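Local coordinates for protein polyhedrin (Orgyia pseudotsugata cypovirus 5, PDB 5A8U) that forms the bulk of the viral occlusion bodies, large protein crystals that shelter virus particles from the outside environment until insect larvae ingest them, at residues Gly29-Val34 with Arg241-Gln246; Tyr100-Gly105 with Ala184-Thr189; Met110-Gln115 with Ser159-Leu164; Leu125-Pro130 with Tyr175-Asp180. All blocks are in the same frame, centred on the assembly; numbering follows the deposited sequence.

Interaction 1 (Gly29-Val34 with Arg241-Gln246); sequences GINVTV and RELVYQ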
loop_
_atom_site.group_PDB
_atom_site.type_symbol
_atom_site.label_atom_id
_atom_site.label_comp_id
_atom_site.label_asym_id
_atom_site.label_seq_id
_atom_site.Cartn_x
_atom_site.Cartn_y
_atom_site.Cartn_z
ATOM N N GLY A 29 4.084 -1.192 -20.370
ATOM C CA GLY A 29 4.096 -0.437 -19.136
ATOM C C GLY A 29 3.884 1.053 -19.303
ATOM O O GLY A 29 4.329 1.652 -20.279
ATOM N N ILE A 30 3.182 1.647 -18.342
ATOM C CA ILE A 30 3.140 3.093 -18.183
ATOM C C ILE A 30 3.901 3.372 -16.892
ATOM O O ILE A 30 3.837 2.575 -15.952
ATOM C CB ILE A 30 1.676 3.648 -18.106
ATOM C CG1 ILE A 30 0.839 2.907 -17.060
ATOM C CG2 ILE A 30 0.984 3.579 -19.483
ATOM C CD1 ILE A 30 -0.509 3.611 -16.739
ATOM N N ASN A 31 4.655 4.467 -16.869
ATOM C CA ASN A 31 5.498 4.802 -15.722
ATOM C C ASN A 31 5.126 6.162 -15.179
ATOM O O ASN A 31 4.880 7.098 -15.930
ATOM C CB ASN A 31 6.975 4.813 -16.106
ATOM C CG ASN A 31 7.576 3.431 -16.155
ATOM O OD1 ASN A 31 8.194 2.974 -15.201
ATOM N ND2 ASN A 31 7.390 2.748 -17.282
ATOM N N VAL A 32 5.088 6.261 -13.863
ATOM C CA VAL A 32 4.922 7.535 -13.193
ATOM C C VAL A 32 6.087 7.643 -12.230
ATOM O O VAL A 32 6.340 6.725 -11.452
ATOM C CB VAL A 32 3.589 7.598 -12.437
ATOM C CG1 VAL A 32 3.464 8.921 -11.701
ATOM C CG2 VAL A 32 2.438 7.432 -13.444
ATOM N N THR A 33 6.823 8.747 -12.317
ATOM C CA THR A 33 7.958 8.971 -11.445
ATOM C C THR A 33 7.765 10.296 -10.711
ATOM O O THR A 33 7.382 11.319 -11.299
ATOM C CB THR A 33 9.284 8.964 -12.221
ATOM O OG1 THR A 33 9.366 7.757 -12.986
ATOM C CG2 THR A 33 10.496 9.008 -11.259
ATOM N N VAL A 34 7.960 10.247 -9.404
ATOM C CA VAL A 34 8.020 11.465 -8.619
ATOM C C VAL A 34 9.462 11.663 -8.207
ATOM O O VAL A 34 10.076 10.772 -7.609
ATOM C CB VAL A 34 7.143 11.367 -7.363
ATOM C CG1 VAL A 34 7.537 12.441 -6.308
ATOM C CG2 VAL A 34 5.691 11.458 -7.754
ATOM N N ARG A 241 17.045 2.889 -17.906
ATOM C CA ARG A 241 15.652 2.409 -17.929
ATOM C C ARG A 241 14.916 2.979 -19.144
ATOM O O ARG A 241 13.754 2.631 -19.383
ATOM C CB ARG A 241 14.889 2.816 -16.665
ATOM C CG ARG A 241 15.255 2.076 -15.380
ATOM C CD ARG A 241 14.462 0.762 -15.183
ATOM N NE ARG A 241 13.030 0.926 -15.450
ATOM C CZ ARG A 241 12.094 1.151 -14.530
ATOM N NH1 ARG A 241 12.398 1.212 -13.239
ATOM N NH2 ARG A 241 10.831 1.303 -14.909
ATOM N N GLU A 242 15.584 3.865 -19.879
ATOM C CA GLU A 242 14.965 4.608 -20.991
ATOM C C GLU A 242 13.729 5.371 -20.510
ATOM O O GLU A 242 12.720 5.488 -21.223
ATOM C CB GLU A 242 14.680 3.709 -22.214
ATOM C CG GLU A 242 15.951 3.044 -22.743
ATOM C CD GLU A 242 15.767 2.229 -24.024
ATOM O OE1 GLU A 242 14.799 2.478 -24.780
ATOM O OE2 GLU A 242 16.608 1.331 -24.268
ATOM N N LEU A 243 13.850 5.919 -19.303
ATOM C CA LEU A 243 12.859 6.820 -18.735
ATOM C C LEU A 243 13.267 8.255 -19.041
ATOM O O LEU A 243 14.355 8.683 -18.662
ATOM C CB LEU A 243 12.784 6.622 -17.217
ATOM C CG LEU A 243 12.129 5.324 -16.736
ATOM C CD1 LEU A 243 12.372 5.099 -15.257
ATOM C CD2 LEU A 243 10.639 5.387 -17.021
ATOM N N VAL A 244 12.413 9.009 -19.724
ATOM C CA VAL A 244 12.727 10.409 -19.971
ATOM C C VAL A 244 12.634 11.217 -18.694
ATOM O O VAL A 244 11.909 10.870 -17.758
ATOM C CB VAL A 244 11.856 11.057 -21.073
ATOM C CG1 VAL A 244 12.306 10.571 -22.458
ATOM C CG2 VAL A 244 10.374 10.796 -20.816
ATOM N N TYR A 245 13.382 12.306 -18.664
ATOM C CA TYR A 245 13.576 13.071 -17.448
ATOM C C TYR A 245 14.039 14.447 -17.890
ATOM O O TYR A 245 14.863 14.568 -18.793
ATOM C CB TYR A 245 14.677 12.390 -16.623
ATOM C CG TYR A 245 15.072 13.094 -15.353
ATOM C CD1 TYR A 245 16.009 14.121 -15.360
ATOM C CD2 TYR A 245 14.523 12.715 -14.129
ATOM C CE1 TYR A 245 16.375 14.765 -14.193
ATOM C CE2 TYR A 245 14.894 13.355 -12.949
ATOM C CZ TYR A 245 15.819 14.378 -12.997
ATOM O OH TYR A 245 16.183 15.018 -11.844
ATOM N N GLN A 246 13.525 15.490 -17.258
ATOM C CA GLN A 246 13.973 16.830 -17.603
ATOM C C GLN A 246 14.961 17.330 -16.550
ATOM O O GLN A 246 14.649 17.378 -15.355
ATOM C CB GLN A 246 12.787 17.791 -17.719
ATOM C CG GLN A 246 13.201 19.179 -18.190
ATOM C CD GLN A 246 12.042 20.149 -18.166
ATOM O OE1 GLN A 246 11.680 20.672 -17.113
ATOM N NE2 GLN A 246 11.433 20.374 -19.329
#

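Interaction 2 (Tyr100-Gly105 with Ala184-Thr189); sequences YDIGAG and APRFPT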
loop_
_atom_site.group_PDB
_atom_site.type_symbol
_atom_site.label_atom_id
_atom_site.label_comp_id
_atom_site.label_asym_id
_atom_site.label_seq_id
_atom_site.Cartn_x
_atom_site.Cartn_y
_atom_site.Cartn_z
ATOM N N TYR A 100 14.321 22.575 13.601
ATOM C CA TYR A 100 14.695 23.507 12.543
ATOM C C TYR A 100 13.440 24.050 11.890
ATOM O O TYR A 100 12.440 23.350 11.774
ATOM C CB TYR A 100 15.604 22.843 11.497
ATOM C CG TYR A 100 16.983 22.580 12.028
ATOM C CD1 TYR A 100 17.870 23.629 12.256
ATOM C CD2 TYR A 100 17.398 21.289 12.322
ATOM C CE1 TYR A 100 19.143 23.394 12.767
ATOM C CE2 TYR A 100 18.648 21.045 12.832
ATOM C CZ TYR A 100 19.517 22.096 13.054
ATOM O OH TYR A 100 20.766 21.848 13.570
ATOM N N ASP A 101 13.497 25.306 11.457
ATOM C CA ASP A 101 12.343 25.978 10.894
ATOM C C ASP A 101 11.990 25.306 9.560
ATOM O O ASP A 101 10.828 25.021 9.296
ATOM C CB ASP A 101 12.661 27.469 10.704
ATOM C CG ASP A 101 11.446 28.363 10.819
ATOM O OD1 ASP A 101 10.355 27.905 11.233
ATOM O OD2 ASP A 101 11.582 29.567 10.502
ATOM N N ILE A 102 12.998 25.030 8.729
ATOM C CA ILE A 102 12.792 24.262 7.502
ATOM C C ILE A 102 13.810 23.129 7.519
ATOM O O ILE A 102 14.988 23.355 7.772
ATOM C CB ILE A 102 13.066 25.083 6.237
ATOM C CG1 ILE A 102 12.287 26.405 6.246
ATOM C CG2 ILE A 102 12.746 24.250 4.995
ATOM C CD1 ILE A 102 10.789 26.263 6.164
ATOM N N GLY A 103 13.367 21.909 7.258
ATOM C CA GLY A 103 14.286 20.793 7.334
ATOM C C GLY A 103 15.183 20.758 6.111
ATOM O O GLY A 103 14.754 21.121 5.015
ATOM N N ALA A 104 16.436 20.350 6.310
ATOM C CA ALA A 104 17.312 20.034 5.192
ATOM C C ALA A 104 16.628 18.964 4.373
ATOM O O ALA A 104 16.834 18.868 3.155
ATOM C CB ALA A 104 18.668 19.517 5.689
ATOM N N GLY A 105 15.824 18.149 5.054
ATOM C CA GLY A 105 15.132 17.047 4.402
ATOM C C GLY A 105 13.700 17.342 3.985
ATOM O O GLY A 105 12.955 16.427 3.603
ATOM N N ALA A 184 2.050 25.295 -5.261
ATOM C CA ALA A 184 1.945 24.049 -4.515
ATOM C C ALA A 184 2.237 24.420 -3.073
ATOM O O ALA A 184 2.855 25.468 -2.827
ATOM C CB ALA A 184 2.966 23.028 -5.015
ATOM N N PRO A 185 1.796 23.584 -2.118
ATOM C CA PRO A 185 2.100 23.841 -0.703
ATOM C C PRO A 185 3.605 23.867 -0.439
ATOM O O PRO A 185 4.373 23.258 -1.184
ATOM C CB PRO A 185 1.474 22.645 0.016
ATOM C CG PRO A 185 0.464 22.093 -0.951
ATOM C CD PRO A 185 1.004 22.356 -2.304
ATOM N N ARG A 186 4.030 24.603 0.584
ATOM C CA ARG A 186 5.416 24.567 0.994
ATOM C C ARG A 186 5.792 23.199 1.595
ATOM O O ARG A 186 6.940 22.773 1.472
ATOM C CB ARG A 186 5.736 25.701 1.985
ATOM C CG ARG A 186 7.215 25.722 2.387
ATOM C CD ARG A 186 7.630 26.988 3.137
ATOM N NE ARG A 186 7.796 28.117 2.226
ATOM C CZ ARG A 186 6.874 29.051 2.027
ATOM N NH1 ARG A 186 5.715 28.994 2.681
ATOM N NH2 ARG A 186 7.113 30.039 1.174
ATOM N N PHE A 187 4.834 22.530 2.238
ATOM C CA PHE A 187 5.096 21.226 2.856
ATOM C C PHE A 187 4.047 20.219 2.391
ATOM O O PHE A 187 3.229 19.743 3.181
ATOM C CB PHE A 187 5.129 21.351 4.387
ATOM C CG PHE A 187 6.124 22.380 4.875
ATOM C CD1 PHE A 187 7.494 22.099 4.878
ATOM C CD2 PHE A 187 5.697 23.616 5.318
ATOM C CE1 PHE A 187 8.415 23.044 5.319
ATOM C CE2 PHE A 187 6.607 24.563 5.751
ATOM C CZ PHE A 187 7.968 24.282 5.745
ATOM N N PRO A 188 4.071 19.891 1.087
ATOM C CA PRO A 188 2.960 19.123 0.532
ATOM C C PRO A 188 3.004 17.619 0.780
ATOM O O PRO A 188 4.037 17.025 1.100
ATOM C CB PRO A 188 3.095 19.377 -0.978
ATOM C CG PRO A 188 4.560 19.462 -1.184
ATOM C CD PRO A 188 5.078 20.221 0.054
ATOM N N THR A 189 1.828 17.019 0.652
ATOM C CA THR A 189 1.714 15.595 0.405
ATOM C C THR A 189 0.923 15.441 -0.902
ATOM O O THR A 189 0.247 16.383 -1.326
ATOM C CB THR A 189 1.052 14.872 1.592
ATOM O OG1 THR A 189 -0.247 15.421 1.826
ATOM C CG2 THR A 189 1.891 15.076 2.855
#

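Interaction 3 (Met110-Gln115 with Ser159-Leu164); sequences MQFIVQ and SKMQPL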
loop_
_atom_site.group_PDB
_atom_site.type_symbol
_atom_site.label_atom_id
_atom_site.label_comp_id
_atom_site.label_asym_id
_atom_site.label_seq_id
_atom_site.Cartn_x
_atom_site.Cartn_y
_atom_site.Cartn_z
ATOM N N MET A 110 9.477 19.398 -6.817
ATOM C CA MET A 110 9.303 18.059 -7.353
ATOM C C MET A 110 9.167 18.121 -8.872
ATOM O O MET A 110 8.671 19.103 -9.428
ATOM C CB MET A 110 8.077 17.397 -6.729
ATOM C CG MET A 110 7.393 16.331 -7.557
ATOM S SD MET A 110 5.802 15.912 -6.788
ATOM C CE MET A 110 5.150 17.518 -6.588
ATOM N N GLN A 111 9.651 17.080 -9.532
ATOM C CA GLN A 111 9.325 16.833 -10.932
ATOM C C GLN A 111 8.400 15.606 -10.974
ATOM O O GLN A 111 8.709 14.573 -10.388
ATOM C CB GLN A 111 10.593 16.580 -11.755
ATOM C CG GLN A 111 10.286 16.497 -13.236
ATOM C CD GLN A 111 11.498 16.229 -14.103
ATOM O OE1 GLN A 111 11.355 15.966 -15.300
ATOM N NE2 GLN A 111 12.699 16.294 -13.512
ATOM N N PHE A 112 7.266 15.742 -11.652
ATOM C CA PHE A 112 6.299 14.663 -11.782
ATOM C C PHE A 112 6.343 14.262 -13.256
ATOM O O PHE A 112 6.030 15.068 -14.138
ATOM C CB PHE A 112 4.911 15.183 -11.368
ATOM C CG PHE A 112 3.784 14.166 -11.513
ATOM C CD1 PHE A 112 3.683 13.101 -10.631
ATOM C CD2 PHE A 112 2.805 14.319 -12.491
ATOM C CE1 PHE A 112 2.645 12.170 -10.742
ATOM C CE2 PHE A 112 1.753 13.399 -12.595
ATOM C CZ PHE A 112 1.672 12.336 -11.721
ATOM N N ILE A 113 6.793 13.042 -13.528
ATOM C CA ILE A 113 7.021 12.606 -14.901
ATOM C C ILE A 113 6.121 11.425 -15.230
ATOM O O ILE A 113 6.086 10.451 -14.498
ATOM C CB ILE A 113 8.478 12.167 -15.119
ATOM C CG1 ILE A 113 9.438 13.141 -14.432
ATOM C CG2 ILE A 113 8.764 12.006 -16.608
ATOM C CD1 ILE A 113 10.880 12.647 -14.388
ATOM N N VAL A 114 5.409 11.507 -16.347
ATOM C CA VAL A 114 4.513 10.427 -16.741
ATOM C C VAL A 114 4.927 9.965 -18.132
ATOM O O VAL A 114 5.064 10.788 -19.022
ATOM C CB VAL A 114 3.048 10.910 -16.789
ATOM C CG1 VAL A 114 2.119 9.760 -17.191
ATOM C CG2 VAL A 114 2.622 11.487 -15.427
ATOM N N GLN A 115 5.153 8.666 -18.312
ATOM C CA GLN A 115 5.652 8.153 -19.593
ATOM C C GLN A 115 4.900 6.898 -20.073
ATOM O O GLN A 115 4.575 6.021 -19.278
ATOM C CB GLN A 115 7.161 7.873 -19.487
ATOM C CG GLN A 115 7.748 7.109 -20.681
ATOM C CD GLN A 115 9.262 6.972 -20.602
ATOM O OE1 GLN A 115 9.923 7.684 -19.839
ATOM N NE2 GLN A 115 9.819 6.060 -21.398
ATOM N N SER A 159 -2.282 20.355 -19.182
ATOM C CA SER A 159 -1.875 21.520 -19.974
ATOM C C SER A 159 -0.600 22.191 -19.451
ATOM O O SER A 159 0.112 22.841 -20.221
ATOM C CB SER A 159 -3.023 22.530 -20.143
ATOM O OG SER A 159 -3.397 23.116 -18.911
ATOM N N LYS A 160 -0.297 22.018 -18.164
ATOM C CA LYS A 160 0.941 22.566 -17.587
ATOM C C LYS A 160 2.145 21.625 -17.745
ATOM O O LYS A 160 3.279 22.005 -17.465
ATOM C CB LYS A 160 0.750 22.876 -16.097
ATOM C CG LYS A 160 -0.139 24.076 -15.789
ATOM C CD LYS A 160 -0.118 24.357 -14.290
ATOM C CE LYS A 160 -0.551 25.794 -13.974
ATOM N NZ LYS A 160 -0.162 26.224 -12.590
ATOM N N MET A 161 1.906 20.393 -18.176
ATOM C CA MET A 161 3.018 19.459 -18.356
ATOM C C MET A 161 3.761 19.735 -19.665
ATOM O O MET A 161 3.152 20.159 -20.652
ATOM C CB MET A 161 2.513 18.022 -18.313
ATOM C CG MET A 161 1.737 17.713 -17.042
ATOM S SD MET A 161 1.363 15.947 -16.912
ATOM C CE MET A 161 2.944 15.317 -16.359
ATOM N N GLN A 162 5.077 19.513 -19.647
ATOM C CA GLN A 162 5.925 19.756 -20.794
ATOM C C GLN A 162 6.190 18.449 -21.514
ATOM O O GLN A 162 6.526 17.450 -20.891
ATOM C CB GLN A 162 7.249 20.382 -20.344
ATOM C CG GLN A 162 7.087 21.684 -19.585
ATOM C CD GLN A 162 8.422 22.266 -19.187
ATOM O OE1 GLN A 162 9.337 22.317 -19.996
ATOM N NE2 GLN A 162 8.546 22.692 -17.942
ATOM N N PRO A 163 6.067 18.455 -22.845
ATOM C CA PRO A 163 6.291 17.217 -23.594
ATOM C C PRO A 163 7.771 16.846 -23.618
ATOM O O PRO A 163 8.635 17.701 -23.818
ATOM C CB PRO A 163 5.809 17.566 -25.007
ATOM C CG PRO A 163 5.067 18.857 -24.884
ATOM C CD PRO A 163 5.678 19.572 -23.726
ATOM N N LEU A 164 8.057 15.579 -23.371
ATOM C CA LEU A 164 9.423 15.078 -23.419
ATOM C C LEU A 164 9.505 14.054 -24.547
ATOM O O LEU A 164 8.810 13.034 -24.537
ATOM C CB LEU A 164 9.836 14.454 -22.074
ATOM C CG LEU A 164 9.641 15.306 -20.809
ATOM C CD1 LEU A 164 10.126 14.560 -19.542
ATOM C CD2 LEU A 164 10.326 16.651 -20.924
#

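Interaction 4 (Leu125-Pro130 with Tyr175-Asp180); sequences LRFFGP and YYVRFD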
loop_
_atom_site.group_PDB
_atom_site.type_symbol
_atom_site.label_atom_id
_atom_site.label_comp_id
_atom_site.label_asym_id
_atom_site.label_seq_id
_atom_site.Cartn_x
_atom_site.Cartn_y
_atom_site.Cartn_z
ATOM N N LEU A 125 -3.159 15.128 -10.506
ATOM C CA LEU A 125 -2.131 15.263 -9.484
ATOM C C LEU A 125 -2.779 16.098 -8.399
ATOM O O LEU A 125 -3.181 17.238 -8.650
ATOM C CB LEU A 125 -0.880 15.965 -10.031
ATOM C CG LEU A 125 0.227 16.286 -9.010
ATOM C CD1 LEU A 125 0.743 15.053 -8.244
ATOM C CD2 LEU A 125 1.378 17.057 -9.684
ATOM N N ARG A 126 -2.925 15.534 -7.204
ATOM C CA ARG A 126 -3.575 16.277 -6.127
ATOM C C ARG A 126 -2.598 16.698 -5.051
ATOM O O ARG A 126 -1.799 15.882 -4.578
ATOM C CB ARG A 126 -4.658 15.426 -5.446
ATOM C CG ARG A 126 -5.729 14.836 -6.378
ATOM C CD ARG A 126 -6.853 14.197 -5.555
ATOM N NE ARG A 126 -7.801 13.418 -6.359
ATOM C CZ ARG A 126 -7.687 12.116 -6.601
ATOM N NH1 ARG A 126 -6.650 11.427 -6.110
ATOM N NH2 ARG A 126 -8.605 11.494 -7.340
ATOM N N PHE A 127 -2.683 17.958 -4.630
ATOM C CA PHE A 127 -1.854 18.441 -3.521
ATOM C C PHE A 127 -2.645 18.577 -2.228
ATOM O O PHE A 127 -3.805 19.001 -2.242
ATOM C CB PHE A 127 -1.220 19.784 -3.879
ATOM C CG PHE A 127 -0.059 19.656 -4.816
ATOM C CD1 PHE A 127 1.127 19.093 -4.372
ATOM C CD2 PHE A 127 -0.146 20.093 -6.128
ATOM C CE1 PHE A 127 2.212 18.953 -5.213
ATOM C CE2 PHE A 127 0.949 19.962 -6.992
ATOM C CZ PHE A 127 2.130 19.387 -6.531
ATOM N N PHE A 128 -2.003 18.205 -1.126
ATOM C CA PHE A 128 -2.576 18.304 0.211
ATOM C C PHE A 128 -1.517 18.945 1.088
ATOM O O PHE A 128 -0.330 18.931 0.766
ATOM C CB PHE A 128 -2.911 16.907 0.773
ATOM C CG PHE A 128 -3.833 16.102 -0.111
ATOM C CD1 PHE A 128 -3.334 15.411 -1.211
ATOM C CD2 PHE A 128 -5.190 16.045 0.158
ATOM C CE1 PHE A 128 -4.177 14.683 -2.032
ATOM C CE2 PHE A 128 -6.039 15.308 -0.650
ATOM C CZ PHE A 128 -5.533 14.634 -1.747
ATOM N N GLY A 129 -1.955 19.535 2.190
ATOM C CA GLY A 129 -1.026 20.033 3.192
ATOM C C GLY A 129 -0.413 18.893 3.978
ATOM O O GLY A 129 -0.731 17.716 3.755
ATOM N N PRO A 130 0.493 19.229 4.903
ATOM C CA PRO A 130 1.205 18.218 5.691
ATOM C C PRO A 130 0.272 17.462 6.646
ATOM O O PRO A 130 0.624 16.368 7.097
ATOM C CB PRO A 130 2.251 19.042 6.468
ATOM C CG PRO A 130 1.740 20.430 6.452
ATOM C CD PRO A 130 0.938 20.605 5.202
ATOM N N TYR A 175 6.111 17.677 -15.255
ATOM C CA TYR A 175 5.653 18.889 -14.599
ATOM C C TYR A 175 6.622 19.228 -13.465
ATOM O O TYR A 175 6.854 18.409 -12.554
ATOM C CB TYR A 175 4.219 18.711 -14.074
ATOM C CG TYR A 175 3.708 19.910 -13.316
ATOM C CD1 TYR A 175 3.751 21.175 -13.886
ATOM C CD2 TYR A 175 3.169 19.780 -12.036
ATOM C CE1 TYR A 175 3.283 22.295 -13.204
ATOM C CE2 TYR A 175 2.693 20.896 -11.337
ATOM C CZ TYR A 175 2.767 22.154 -11.929
ATOM O OH TYR A 175 2.307 23.270 -11.259
ATOM N N TYR A 176 7.190 20.429 -13.521
ATOM C CA TYR A 176 8.107 20.873 -12.475
ATOM C C TYR A 176 7.408 21.887 -11.590
ATOM O O TYR A 176 6.780 22.834 -12.081
ATOM C CB TYR A 176 9.380 21.500 -13.087
ATOM C CG TYR A 176 10.318 22.076 -12.053
ATOM C CD1 TYR A 176 11.271 21.269 -11.430
ATOM C CD2 TYR A 176 10.257 23.418 -11.699
ATOM C CE1 TYR A 176 12.132 21.784 -10.481
ATOM C CE2 TYR A 176 11.119 23.948 -10.747
ATOM C CZ TYR A 176 12.056 23.124 -10.148
ATOM O OH TYR A 176 12.906 23.640 -9.200
ATOM N N VAL A 177 7.498 21.696 -10.279
ATOM C CA VAL A 177 6.869 22.669 -9.388
ATOM C C VAL A 177 7.635 22.902 -8.097
ATOM O O VAL A 177 8.155 21.978 -7.466
ATOM C CB VAL A 177 5.393 22.323 -9.088
ATOM C CG1 VAL A 177 5.315 21.080 -8.204
ATOM C CG2 VAL A 177 4.684 23.508 -8.417
ATOM N N ARG A 178 7.724 24.173 -7.725
ATOM C CA ARG A 178 8.366 24.566 -6.493
ATOM C C ARG A 178 7.366 24.545 -5.349
ATOM O O ARG A 178 6.201 24.918 -5.507
ATOM C CB ARG A 178 8.964 25.966 -6.634
ATOM C CG ARG A 178 10.134 26.055 -7.598
ATOM C CD ARG A 178 11.453 25.867 -6.884
ATOM N NE ARG A 178 12.598 26.032 -7.780
ATOM C CZ ARG A 178 13.215 27.187 -8.009
ATOM N NH1 ARG A 178 12.799 28.293 -7.413
ATOM N NH2 ARG A 178 14.255 27.235 -8.829
ATOM N N PHE A 179 7.844 24.117 -4.188
ATOM C CA PHE A 179 7.027 24.035 -2.995
ATOM C C PHE A 179 7.138 25.363 -2.229
ATOM O O PHE A 179 7.939 25.490 -1.304
ATOM C CB PHE A 179 7.494 22.845 -2.137
ATOM C CG PHE A 179 7.277 21.487 -2.783
ATOM C CD1 PHE A 179 6.359 21.324 -3.818
ATOM C CD2 PHE A 179 7.989 20.367 -2.341
ATOM C CE1 PHE A 179 6.140 20.071 -4.404
ATOM C CE2 PHE A 179 7.775 19.120 -2.908
ATOM C CZ PHE A 179 6.842 18.970 -3.946
ATOM N N ASP A 180 6.345 26.354 -2.629
ATOM C CA ASP A 180 6.514 27.709 -2.100
ATOM C C ASP A 180 5.188 28.375 -1.727
ATOM O O ASP A 180 5.102 29.602 -1.642
ATOM C CB ASP A 180 7.239 28.572 -3.125
ATOM C CG ASP A 180 6.505 28.634 -4.456
ATOM O OD1 ASP A 180 5.365 28.118 -4.551
ATOM O OD2 ASP A 180 7.076 29.193 -5.413
#

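Interaction 1 (Gly29-Val34 with Arg241-Gln246)
Asn31 meets Leu243 and Arg241 with its carboxamide, the two partners contributing a methyl and a guanidinium nitrogen. Leu243 CD2 rests 3.7 Å from Asn31 CG and 3.8 Å from Asn31 CB, the two side chains lying at about a right angle. Asn31 OD1 lies 3.1 Å from Arg241 NH2, at the edge of the guanidinium and near its plane, while the amide and guanidinium planes are turned 58° apart. The other leucine branch belongs to the same cluster: Leu243 CD1 sits 4.0 Å above the Arg241 guanidinium plane, over its centre. The arginine gets there by a chain bent twice, at chi2 (-87°) and chi3 (-46°), which folds the group back beside Leu243.

Asn47 organises the next shell. Its ND2 is hydrogen-bonded to Asn31 OD1 and Thr33 OG1, and its OD1 accepts from Arg241 NH1, which also bonds Asp131 O of the second subunit. Gln115 grips the loop backbone at Glu242 O and Val244 N, and Val145 of the second subunit packs on Asn31, Arg241 and Leu243. Glu242, with positive phi, ends helix 230-241 in a Schellman motif, turning the chain so that Leu243 points at the sheet. The arrangement is that of a helix C-terminus laid on a face of the six-stranded antiparallel sheet, here at a subunit boundary of the trimer.

Interaction 2 (Tyr100-Gly105 with Ala184-Thr189)
Ile102 touches Phe187 through the last carbon of its longer branch. From CB, CG1 leaves on the side away from the carbonyl carbon (chi1 -52°), and a second bend at chi2 (-66°) brings CD1 round toward the aromatic ring. Ile102 CG1 and Ile102 CG2 both stay 4.8 Å from Phe187 CZ, with CB farther still, so the meeting falls to the terminal methyl. Ile102 CD1 lies 3.5 Å from Phe187 CZ and 4.1 Å from Phe187 CE1, in the plane of the ring and at its edge; the methyl thus abuts the rim and is not laid on the aromatic face. The two side chains run at about a right angle. The same methyl also comes within 4.4 Å of Arg186 CD, at the edge of the contact.

Two loops are joined here at the end of the beta sandwich: one leads from helix 84-91 to strand 109-115, the other carries the chain from strand 169-178 of the six-stranded sheet to strand 189-195 of the three-stranded sheet. Arg186 contributes to the setting of the ring, its CG standing 3.6 Å above the plane of Phe187, offset toward the rim. Phe187 also packs on Arg60 and Asp106. Behind it, Pro188 rests on Phe127 and Met63, while Glu82 bonds the backbone nitrogens of Ala104 and Gly105 in the first loop. Ile102, Arg186 and Phe187 each also touch neighbouring molecules of the crystal, the form in which this protein encloses virus.

Interaction 3 (Met110-Gln115 with Ser159-Leu164)
Met161 pushes its terminal methyl between Phe112 and Val114, and this is the denser half of the contact. CE lies 4.0 Å from Phe112 CD2 and equally 4.0 Å from Val114 CG2; it also comes within 3.8 Å of Phe112 O, a carbonyl already engaged by the backbone N of Tyr175. The methionine chain runs extended through chi2 and turns only at chi3 (78°), swinging CE in toward the strand. It meets the phenylalanine ring at a slant and the valine at about a right angle, while Ile157 and Val194 pack against Phe112 and Val114 respectively.

The other half is sparser. On the opposite face of strand 110-115, Ile113 CG2 and Leu164 CD1 meet at 4.1 Å as a single methyl pair, with Ser174 and Thr252 also beside the leucine. The rest of 159-164 faces outward: Ser159 and Lys160 before the methionine, and Gln162 and Pro163 between it and Leu164, are exposed and touch crystal neighbours. Strand 169-178 runs between the two segments in the sheet, so the side chains reach across an intervening strand. With no hydrogen bond between the segments, their cohesion is dispersive and only weakly directional.

Interaction 4 (Leu125-Pro130 with Tyr175-Asp180)
Leu125 and Tyr175 open a row of apolar pairs that continues through Phe127 to Val177 and Phe179. Leu125 CD2 lies 4.0 Å from Tyr175 CD2, at the edge of the tyrosine ring and near its plane. Phe127 CZ reaches 4.0 Å from Val177 CG1, the two side chains passing each other in opposite directions; that methyl sits between the backbone N and carbonyl carbon of its own residue (chi1 70°), where it projects at the ring.

One aromatic pair follows. Phe127 CE1 and Phe179 CE1 approach to 4.2 Å, the side chains running at about a right angle, with Met110, Pro185 and Ile190 packed on Phe127.

Polar and cation-pi contacts lie on the outer faces. Arg178 NE donates to Tyr176 OH at 2.8 Å, with an N-H...O angle of 159°, the hydroxyl lying in the guanidinium plane, on the side of strand 175-178 turned from Phe127. Arg126 forms a salt bridge with Glu193 and bonds Ser219 of the third subunit, while Phe128 has a cation-pi contact with Arg134. Odd-numbered side chains thus meet through apolar contact, with no hydrogen bond across, while even-numbered Arg126, Tyr176 and Arg178 turn their polar groups the other way.

Interactions 1, 3 and 4 share the six-stranded sheet. Interactions 1 and 3, with centres 10 Å apart, meet through neighbouring strands, where Thr33 N lies 2.9 Å from Ile113 O. Interaction 3 joins interaction 4, whose centre is about 13 Å away, through Met110: its O is 3.0 Å from Val177 N, and its CE is 3.5 Å from Phe127 CE1 in the second sheet. Interaction 4 in turn abuts interaction 2, 11 Å between centres, with Thr189 N 2.9 Å from Phe128 O. Interactions 1 and 2 lie farthest apart, their centres about 25 Å from each other. In this occlusion-body protein the four contacts run from a subunit interface through the sandwich to lattice-facing loops.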